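Local atomic coordinates of D-alanyl-D-alanine carboxypeptidase (Streptococcus pneumoniae R6, PDB entry 1XP4), a protein that probably removes the C-terminal D-alanine from peptidoglycan precursor peptides, as a serine-type D-Ala-D-Ala carboxypeptidase of the S11 family. Residues A[185-197]-A[210-223]. Residues are numbered along the deposited sequence; the frame is centred on the assembly and turned at random.
Sequences PQVLEITKKPSST and LEGMPAYRGGFDGL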
loop_
_atom_site.group_PDB
_atom_site.type_symbol
_atom_site.label_atom_id
_atom_site.label_comp_id
_atom_site.label_asym_id
_atom_site.label_seq_id
_atom_site.Cartn_x
_atom_site.Cartn_y
_atom_site.Cartn_z
ATOM N N PRO A 185 4.818 -7.785 -1.944
ATOM C CA PRO A 185 3.511 -8.373 -2.243
ATOM C C PRO A 185 3.130 -9.443 -1.224
ATOM O O PRO A 185 1.949 -9.750 -1.065
ATOM C CB PRO A 185 3.712 -8.972 -3.630
ATOM C CG PRO A 185 4.759 -8.108 -4.223
ATOM C CD PRO A 185 5.724 -7.924 -3.092
ATOM N N GLN A 186 4.138 -10.008 -0.554
ATOM C CA GLN A 186 3.935 -11.059 0.447
ATOM C C GLN A 186 2.984 -10.631 1.556
ATOM O O GLN A 186 2.184 -11.426 2.039
ATOM C CB GLN A 186 5.259 -11.453 1.110
ATOM C CG GLN A 186 6.444 -11.522 0.182
ATOM C CD GLN A 186 7.301 -10.276 0.240
ATOM O OE1 GLN A 186 7.456 -9.571 -0.755
ATOM N NE2 GLN A 186 7.872 -10.004 1.406
ATOM N N VAL A 187 3.098 -9.370 1.965
ATOM C CA VAL A 187 2.275 -8.829 3.031
ATOM C C VAL A 187 0.803 -9.152 2.834
ATOM O O VAL A 187 0.056 -9.296 3.795
ATOM C CB VAL A 187 2.465 -7.301 3.149
ATOM C CG1 VAL A 187 1.802 -6.578 1.977
ATOM C CG2 VAL A 187 1.928 -6.828 4.479
ATOM N N LEU A 188 0.388 -9.277 1.581
ATOM C CA LEU A 188 -0.996 -9.597 1.300
ATOM C C LEU A 188 -1.355 -11.002 1.776
ATOM O O LEU A 188 -2.500 -11.263 2.119
ATOM C CB LEU A 188 -1.286 -9.451 -0.196
ATOM C CG LEU A 188 -1.299 -8.013 -0.743
ATOM C CD1 LEU A 188 -1.612 -8.046 -2.235
ATOM C CD2 LEU A 188 -2.337 -7.165 -0.001
ATOM N N GLU A 189 -0.385 -11.910 1.802
ATOM C CA GLU A 189 -0.661 -13.267 2.269
ATOM C C GLU A 189 -0.997 -13.261 3.758
ATOM O O GLU A 189 -1.436 -14.260 4.306
ATOM C CB GLU A 189 0.532 -14.192 2.011
ATOM C CG GLU A 189 0.776 -14.480 0.539
ATOM C CD GLU A 189 -0.479 -14.956 -0.179
ATOM O OE1 GLU A 189 -0.984 -16.058 0.139
ATOM O OE2 GLU A 189 -0.967 -14.218 -1.064
ATOM N N ILE A 190 -0.792 -12.132 4.416
ATOM C CA ILE A 190 -1.111 -12.051 5.828
ATOM C C ILE A 190 -2.442 -11.314 5.996
ATOM O O ILE A 190 -3.413 -11.904 6.459
ATOM C CB ILE A 190 -0.001 -11.315 6.625
ATOM C CG1 ILE A 190 1.326 -12.070 6.504
ATOM C CG2 ILE A 190 -0.407 -11.202 8.089
ATOM C CD1 ILE A 190 2.494 -11.356 7.111
ATOM N N THR A 191 -2.486 -10.041 5.594
ATOM C CA THR A 191 -3.693 -9.211 5.711
ATOM C C THR A 191 -4.937 -9.947 5.202
ATOM O O THR A 191 -6.052 -9.767 5.699
ATOM C CB THR A 191 -3.527 -7.870 4.931
ATOM O OG1 THR A 191 -3.319 -8.137 3.537
ATOM C CG2 THR A 191 -2.338 -7.081 5.465
ATOM N N LYS A 192 -4.705 -10.786 4.204
ATOM C CA LYS A 192 -5.716 -11.609 3.558
ATOM C C LYS A 192 -6.448 -12.517 4.568
ATOM O O LYS A 192 -7.671 -12.584 4.580
ATOM C CB LYS A 192 -4.999 -12.457 2.500
ATOM C CG LYS A 192 -5.836 -13.233 1.513
ATOM C CD LYS A 192 -4.886 -14.018 0.603
ATOM C CE LYS A 192 -5.598 -14.706 -0.566
ATOM N NZ LYS A 192 -6.126 -13.754 -1.583
ATOM N N LYS A 193 -5.694 -13.210 5.414
ATOM C CA LYS A 193 -6.273 -14.123 6.392
ATOM C C LYS A 193 -7.349 -13.539 7.303
ATOM O O LYS A 193 -7.125 -12.545 7.988
ATOM C CB LYS A 193 -5.172 -14.698 7.276
ATOM C CG LYS A 193 -4.093 -15.429 6.537
ATOM C CD LYS A 193 -3.030 -15.899 7.504
ATOM C CE LYS A 193 -1.907 -16.612 6.775
ATOM N NZ LYS A 193 -0.832 -16.976 7.724
ATOM N N PRO A 194 -8.536 -14.159 7.330
ATOM C CA PRO A 194 -9.624 -13.670 8.185
ATOM C C PRO A 194 -9.412 -14.100 9.639
ATOM O O PRO A 194 -10.073 -13.610 10.555
ATOM C CB PRO A 194 -10.860 -14.290 7.550
ATOM C CG PRO A 194 -10.333 -15.564 6.975
ATOM C CD PRO A 194 -9.035 -15.148 6.360
ATOM N N SER A 195 -8.482 -15.027 9.834
ATOM C CA SER A 195 -8.121 -15.525 11.165
ATOM C C SER A 195 -6.843 -16.335 11.010
ATOM O O SER A 195 -6.594 -16.928 9.959
ATOM C CB SER A 195 -9.235 -16.395 11.793
ATOM O OG SER A 195 -9.376 -17.669 11.182
ATOM N N SER A 196 -6.027 -16.342 12.054
ATOM C CA SER A 196 -4.770 -17.062 12.018
ATOM C C SER A 196 -4.452 -17.555 13.417
ATOM O O SER A 196 -5.269 -17.421 14.329
ATOM C CB SER A 196 -3.662 -16.135 11.510
ATOM O OG SER A 196 -2.395 -16.761 11.573
ATOM N N THR A 197 -3.265 -18.121 13.590
ATOM C CA THR A 197 -2.877 -18.633 14.892
ATOM C C THR A 197 -1.674 -17.878 15.424
ATOM O O THR A 197 -0.748 -17.568 14.678
ATOM C CB THR A 197 -2.515 -20.127 14.828
ATOM O OG1 THR A 197 -3.159 -20.742 13.704
ATOM C CG2 THR A 197 -2.969 -20.816 16.091
ATOM N N LEU A 210 -13.190 -9.446 4.367
ATOM C CA LEU A 210 -12.518 -10.673 3.970
ATOM C C LEU A 210 -13.480 -11.870 3.894
ATOM O O LEU A 210 -14.655 -11.790 4.288
ATOM C CB LEU A 210 -11.376 -10.981 4.948
ATOM C CG LEU A 210 -10.214 -9.979 5.023
ATOM C CD1 LEU A 210 -9.226 -10.375 6.122
ATOM C CD2 LEU A 210 -9.505 -9.924 3.673
ATOM N N GLU A 211 -12.958 -12.980 3.383
ATOM C CA GLU A 211 -13.711 -14.218 3.223
ATOM C C GLU A 211 -14.389 -14.714 4.498
ATOM O O GLU A 211 -13.741 -14.889 5.536
ATOM C CB GLU A 211 -12.781 -15.305 2.683
ATOM C CG GLU A 211 -12.064 -14.895 1.404
ATOM C CD GLU A 211 -12.622 -15.570 0.156
ATOM O OE1 GLU A 211 -13.817 -15.960 0.160
ATOM O OE2 GLU A 211 -11.860 -15.694 -0.832
ATOM N N GLY A 212 -15.700 -14.939 4.394
ATOM C CA GLY A 212 -16.496 -15.436 5.505
ATOM C C GLY A 212 -16.866 -14.429 6.579
ATOM O O GLY A 212 -17.326 -14.816 7.651
HETATM N N MSE A 213 -16.696 -13.142 6.293
HETATM C CA MSE A 213 -16.981 -12.091 7.273
HETATM C C MSE A 213 -18.195 -11.235 6.942
HETATM O O MSE A 213 -18.627 -11.157 5.798
HETATM C CB MSE A 213 -15.756 -11.188 7.420
HETATM C CG MSE A 213 -14.457 -11.951 7.601
HETATM SE SE MSE A 213 -13.890 -12.174 9.429
HETATM C CE MSE A 213 -15.519 -11.795 10.375
ATOM N N PRO A 214 -18.751 -10.563 7.953
ATOM C CA PRO A 214 -19.923 -9.697 7.817
ATOM C C PRO A 214 -19.952 -8.760 6.616
ATOM O O PRO A 214 -20.877 -8.817 5.816
ATOM C CB PRO A 214 -19.932 -8.934 9.136
ATOM C CG PRO A 214 -19.483 -9.979 10.091
ATOM C CD PRO A 214 -18.305 -10.600 9.357
ATOM N N ALA A 215 -18.946 -7.903 6.491
ATOM C CA ALA A 215 -18.908 -6.936 5.402
ATOM C C ALA A 215 -18.133 -7.390 4.177
ATOM O O ALA A 215 -17.568 -6.566 3.455
ATOM C CB ALA A 215 -18.349 -5.616 5.916
ATOM N N TYR A 216 -18.121 -8.698 3.944
ATOM C CA TYR A 216 -17.428 -9.299 2.803
ATOM C C TYR A 216 -17.720 -8.602 1.476
ATOM O O TYR A 216 -18.850 -8.187 1.214
ATOM C CB TYR A 216 -17.829 -10.767 2.669
ATOM C CG TYR A 216 -17.302 -11.452 1.426
ATOM C CD1 TYR A 216 -16.046 -12.061 1.413
ATOM C CD2 TYR A 216 -18.053 -11.476 0.252
ATOM C CE1 TYR A 216 -15.552 -12.676 0.263
ATOM C CE2 TYR A 216 -17.566 -12.087 -0.903
ATOM C CZ TYR A 216 -16.318 -12.683 -0.890
ATOM O OH TYR A 216 -15.835 -13.276 -2.035
ATOM N N ARG A 217 -16.691 -8.497 0.644
ATOM C CA ARG A 217 -16.786 -7.899 -0.683
ATOM C C ARG A 217 -15.736 -8.647 -1.505
ATOM O O ARG A 217 -14.532 -8.509 -1.284
ATOM C CB ARG A 217 -16.511 -6.383 -0.610
ATOM C CG ARG A 217 -15.880 -5.729 -1.853
ATOM C CD ARG A 217 -16.798 -5.537 -3.058
ATOM N NE ARG A 217 -17.671 -4.370 -2.942
ATOM C CZ ARG A 217 -18.104 -3.648 -3.977
ATOM N NH1 ARG A 217 -17.736 -3.949 -5.213
ATOM N NH2 ARG A 217 -18.944 -2.646 -3.785
ATOM N N GLY A 218 -16.215 -9.472 -2.428
ATOM C CA GLY A 218 -15.331 -10.266 -3.259
ATOM C C GLY A 218 -14.159 -9.519 -3.864
ATOM O O GLY A 218 -14.338 -8.493 -4.528
ATOM N N GLY A 219 -12.957 -10.046 -3.640
ATOM C CA GLY A 219 -11.756 -9.432 -4.180
ATOM C C GLY A 219 -10.798 -8.880 -3.140
ATOM O O GLY A 219 -9.585 -8.875 -3.339
ATOM N N PHE A 220 -11.342 -8.435 -2.019
ATOM C CA PHE A 220 -10.538 -7.795 -0.973
ATOM C C PHE A 220 -9.511 -8.788 -0.410
ATOM O O PHE A 220 -9.615 -10.000 -0.564
ATOM C CB PHE A 220 -11.492 -7.290 0.136
ATOM C CG PHE A 220 -11.819 -5.826 -0.035
ATOM C CD1 PHE A 220 -12.911 -5.454 -0.800
ATOM C CD2 PHE A 220 -10.959 -4.836 0.427
ATOM C CE1 PHE A 220 -13.083 -4.131 -1.178
ATOM C CE2 PHE A 220 -11.161 -3.514 0.059
ATOM C CZ PHE A 220 -12.210 -3.159 -0.762
ATOM N N ASP A 221 -8.434 -8.213 0.167
ATOM C CA ASP A 221 -7.394 -8.992 0.872
ATOM C C ASP A 221 -6.461 -8.055 1.658
ATOM O O ASP A 221 -5.333 -8.390 1.965
ATOM C CB ASP A 221 -6.586 -9.862 -0.102
ATOM C CG ASP A 221 -6.135 -9.075 -1.327
ATOM O OD1 ASP A 221 -6.597 -7.962 -1.523
ATOM O OD2 ASP A 221 -5.335 -9.594 -2.094
ATOM N N GLY A 222 -6.950 -6.831 1.905
ATOM C CA GLY A 222 -6.188 -5.905 2.765
ATOM C C GLY A 222 -7.029 -4.681 3.133
ATOM O O GLY A 222 -8.147 -4.534 2.687
ATOM N N LEU A 223 -6.459 -3.756 3.949
ATOM C CA LEU A 223 -5.026 -3.746 4.229
ATOM C C LEU A 223 -4.720 -3.498 5.707
ATOM O O LEU A 223 -3.823 -4.091 6.280
ATOM C CB LEU A 223 -4.412 -2.608 3.409
ATOM C CG LEU A 223 -2.884 -2.696 3.328
ATOM C CD1 LEU A 223 -2.410 -3.961 2.609
ATOM C CD2 LEU A 223 -2.264 -1.520 2.571
HETATM O O HOH W 1 -3.601 -12.237 -2.545
#
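Thr191, in the short helix 188-191, holds the edge of strand 220-228 through its hydroxyl: OG1 donates to the carbonyl O of Asp221 at 2.6 Å, meeting it in the carbonyl plane at a C=O...donor angle of 149°. Its chi1 of 61° sets OG1 between backbone N and carbonyl carbon and leaves CG2 to lie against the carbonyl O of Leu223, so this branched, half-polar residue uses both arms on the strand. Gly222, with no side chain, lets Thr191 lie close over the strand, OG1 3.7 Å from the CA of Gly222.

One turn earlier, Leu188 spreads its methyls over the same strand, CD2 meeting CD1 of Leu223 at 4.1 Å and CD1 lying near the carboxylate of Asp221. Lys192 runs extended, its CG 3.8 Å from CB of Asp221, and bends only at the last torsion (chi4 69°). NZ stays 4.3 Å from OD2 of Asp221, too far for a salt bridge, and a water joins the two atoms instead. The stronger partner of that aspartate is Arg245, which pairs with OD1.

Farther along, Leu210 turns its two methyls to the backbone, CD1 lying near both Thr191 O and Lys192 O. Pro194, rigid and compact, packs its CB against CB of Leu210 at 4.2 Å and against the selenium of selenomethionine Met213 at 4.1 Å.

The contact thus fastens helix 188-191 to the outermost strand 220-228 of the five-stranded antiparallel sheet, beside Lys224, a predicted substrate-binding residue. Leu188 also touches Thr238 and Leu223 touches Val236, both on the adjoining strand 234-241, while Leu45 of helix 44-57 meets Leu223 and Tyr52 of that helix packs on Val187 and Ile190.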